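Local coordinates for endo-1,3-beta-glucanase, family GH16 (Zobellia galactanivorans, PDB 5FUI), which serves, as the C-terminal family 6 carbohydrate-binding module of a marine laminarinase, to bind laminarin, the beta-1,3-glucan its GH16 enzyme probably degrades, at residues Phe114-Ile119 and Asn126-Thr131. Sequence-based numbering, arbitrary orientation.
Sequences FGLYSI and NWIRIT. With MG (magnesium ion), chain E; APY (2-aminomethyl-pyridine), chain C.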
loop_
_atom_site.group_PDB
_atom_site.type_symbol
_atom_site.label_atom_id
_atom_site.label_comp_id
_atom_site.label_asym_id
_atom_site.label_seq_id
_atom_site.Cartn_x
_atom_site.Cartn_y
_atom_site.Cartn_z
ATOM N N PHE A 114 -7.351 -4.611 -5.493
ATOM C CA PHE A 114 -6.658 -3.389 -5.025
ATOM C C PHE A 114 -5.190 -3.447 -5.406
ATOM O O PHE A 114 -4.538 -4.469 -5.117
ATOM C CB PHE A 114 -6.881 -3.320 -3.518
ATOM C CG PHE A 114 -6.246 -2.127 -2.813
ATOM C CD1 PHE A 114 -6.841 -0.866 -2.819
ATOM C CD2 PHE A 114 -5.097 -2.319 -2.098
ATOM C CE1 PHE A 114 -6.221 0.187 -2.162
ATOM C CE2 PHE A 114 -4.503 -1.271 -1.424
ATOM C CZ PHE A 114 -5.049 -0.022 -1.479
ATOM N N GLY A 115 -4.650 -2.430 -6.108
ATOM C CA GLY A 115 -3.305 -2.488 -6.599
ATOM C C GLY A 115 -2.455 -1.343 -6.047
ATOM O O GLY A 115 -2.945 -0.214 -5.935
ATOM N N LEU A 116 -1.186 -1.647 -5.736
ATOM C CA LEU A 116 -0.182 -0.621 -5.375
ATOM C C LEU A 116 0.941 -0.687 -6.387
ATOM O O LEU A 116 1.423 -1.790 -6.660
ATOM C CB LEU A 116 0.420 -0.910 -3.941
ATOM C CG LEU A 116 -0.667 -0.871 -2.861
ATOM C CD1 LEU A 116 0.021 -1.104 -1.516
ATOM C CD2 LEU A 116 -1.392 0.451 -2.926
ATOM N N TYR A 117 1.274 0.457 -6.971
ATOM C CA TYR A 117 2.249 0.431 -8.040
ATOM C C TYR A 117 3.347 1.409 -7.695
ATOM O O TYR A 117 3.091 2.609 -7.474
ATOM C CB TYR A 117 1.522 0.898 -9.344
ATOM C CG TYR A 117 2.114 0.345 -10.623
ATOM C CD1 TYR A 117 3.407 0.667 -11.000
ATOM C CD2 TYR A 117 1.385 -0.574 -11.435
ATOM C CE1 TYR A 117 3.976 0.159 -12.185
ATOM C CE2 TYR A 117 1.909 -1.076 -12.595
ATOM C CZ TYR A 117 3.170 -0.678 -13.004
ATOM O OH TYR A 117 3.673 -1.256 -14.166
ATOM N N SER A 118 4.585 0.945 -7.677
ATOM C CA SER A 118 5.709 1.802 -7.339
ATOM C C SER A 118 6.106 2.697 -8.512
ATOM O O SER A 118 6.565 2.226 -9.569
ATOM C CB SER A 118 6.890 0.917 -6.981
ATOM O OG SER A 118 8.008 1.745 -6.623
ATOM N N ILE A 119 5.913 3.978 -8.302
ATOM C CA ILE A 119 6.390 4.997 -9.247
ATOM C C ILE A 119 7.866 5.244 -9.042
ATOM O O ILE A 119 8.634 5.334 -10.042
ATOM C CB ILE A 119 5.619 6.315 -9.002
ATOM C CG1 ILE A 119 4.130 6.058 -9.366
ATOM C CG2 ILE A 119 6.236 7.481 -9.828
ATOM C CD1 ILE A 119 3.230 7.206 -8.845
ATOM N N ASN A 126 4.436 -2.380 5.332
ATOM C CA ASN A 126 4.084 -3.409 6.293
ATOM C C ASN A 126 2.591 -3.847 6.104
ATOM O O ASN A 126 2.287 -5.066 5.983
ATOM C CB ASN A 126 4.334 -2.906 7.744
ATOM C CG ASN A 126 3.996 -3.916 8.822
ATOM O OD1 ASN A 126 3.755 -5.074 8.564
ATOM N ND2 ASN A 126 4.001 -3.451 10.088
ATOM N N TRP A 127 1.695 -2.854 6.012
ATOM C CA TRP A 127 0.274 -3.152 5.876
ATOM C C TRP A 127 -0.424 -1.906 5.341
ATOM O O TRP A 127 0.128 -0.825 5.254
ATOM C CB TRP A 127 -0.388 -3.616 7.239
ATOM C CG TRP A 127 -0.081 -2.825 8.455
ATOM C CD1 TRP A 127 0.720 -3.227 9.535
ATOM C CD2 TRP A 127 -0.581 -1.491 8.785
ATOM N NE1 TRP A 127 0.750 -2.205 10.507
ATOM C CE2 TRP A 127 -0.027 -1.157 10.116
ATOM C CE3 TRP A 127 -1.444 -0.544 8.144
ATOM C CZ2 TRP A 127 -0.347 0.016 10.780
ATOM C CZ3 TRP A 127 -1.687 0.671 8.829
ATOM C CH2 TRP A 127 -1.140 0.944 10.083
ATOM N N ILE A 128 -1.683 -2.162 4.968
ATOM C CA ILE A 128 -2.649 -1.196 4.507
ATOM C C ILE A 128 -3.876 -1.289 5.456
ATOM O O ILE A 128 -4.272 -2.411 5.848
ATOM C CB ILE A 128 -3.117 -1.465 3.041
ATOM C CG1 ILE A 128 -1.913 -1.565 2.078
ATOM C CG2 ILE A 128 -4.116 -0.381 2.599
ATOM C CD1 ILE A 128 -1.640 -2.983 1.622
ATOM N N ARG A 129 -4.475 -0.151 5.838
ATOM C CA ARG A 129 -5.694 -0.188 6.686
ATOM C C ARG A 129 -6.704 0.732 6.073
ATOM O O ARG A 129 -6.453 1.906 5.850
ATOM C CB ARG A 129 -5.289 0.193 8.141
ATOM C CG ARG A 129 -6.428 0.147 9.146
ATOM C CD ARG A 129 -5.913 0.086 10.594
ATOM N NE ARG A 129 -5.152 1.260 10.930
ATOM C CZ ARG A 129 -4.134 1.340 11.825
ATOM N NH1 ARG A 129 -3.788 0.231 12.530
ATOM N NH2 ARG A 129 -3.518 2.570 11.964
ATOM N N ILE A 130 -7.913 0.184 5.926
ATOM C CA ILE A 130 -9.013 0.890 5.297
ATOM C C ILE A 130 -10.113 1.163 6.345
ATOM O O ILE A 130 -10.548 0.180 6.989
ATOM C CB ILE A 130 -9.589 0.126 4.085
ATOM C CG1 ILE A 130 -8.463 -0.043 3.021
ATOM C CG2 ILE A 130 -10.834 0.855 3.515
ATOM C CD1 ILE A 130 -8.771 -1.087 1.900
ATOM N N THR A 131 -10.536 2.417 6.514
ATOM C CA THR A 131 -11.526 2.792 7.551
ATOM C C THR A 131 -12.638 3.638 6.932
ATOM O O THR A 131 -12.403 4.557 6.200
ATOM C CB THR A 131 -10.843 3.625 8.674
ATOM O OG1 THR A 131 -9.796 2.820 9.219
ATOM C CG2 THR A 131 -11.845 3.945 9.780
HETATM MG MG MG E . 3.091 -6.917 7.247
HETATM N N APY C . -2.802 -2.195 -10.410
HETATM C CM APY C . -1.554 -2.539 -9.756
HETATM C C2 APY C . -1.248 -3.586 -10.814
HETATM C C3 APY C . -0.403 -3.253 -11.845
HETATM C C4 APY C . -0.148 -4.161 -12.901
HETATM C C5 APY C . -0.856 -5.376 -12.930
HETATM C C6 APY C . -1.719 -5.704 -11.897
HETATM N N1 APY C . -1.935 -4.782 -10.891
HETATM O O HOH W 1 2.823 -8.455 8.989
#
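N126 chelates the magnesium ion through its backbone O and its side-chain OD1, each 2.4 Å from the metal, on the same strand from which I128 reaches F114 and L116. The two strands face each other across the beta-sandwich of this family 6 module: 110-118 belongs to the five-stranded sheet, 124-131 to the four-stranded one, and no hydrogen bond links the segments. A water at 2.3 Å, OE1 of E14 and of E16, and the backbone O of E34 complete the metal site, and OE1 of E31 accepts a bond from N126 ND2. In the core between the sheets, I128 splits its two branches between its partners. CG2, anti to the backbone N, comes obliquely to the F114 ring, 4.1 Å from CE2; CG1 continues to CD1, which meets L116. I60 of strand 56-66 and F73 of strand 72-77 pack beside this apolar group.

On the outer side of the 110-118 strand, the bound 2-aminomethyl-pyridine lies by G115 and Y117, its C3 close to the plane of the Y117 ring and 3.2 Å from CD2, while D76 OD2 hydrogen-bonds to the ligand. With an alanine in place of Y117, both the pyridine and W44 would probably lose their aromatic neighbour, opening a gap in this pocket. On the opposite sheet, W127 CH2 sits 3.3 Å above the R129 guanidinium plane, toward its rim, while R129 NH2 pairs with E61. Between the sheets, L116 and I128 meet tip to tip, CD1 to CD1 at 4.0 Å.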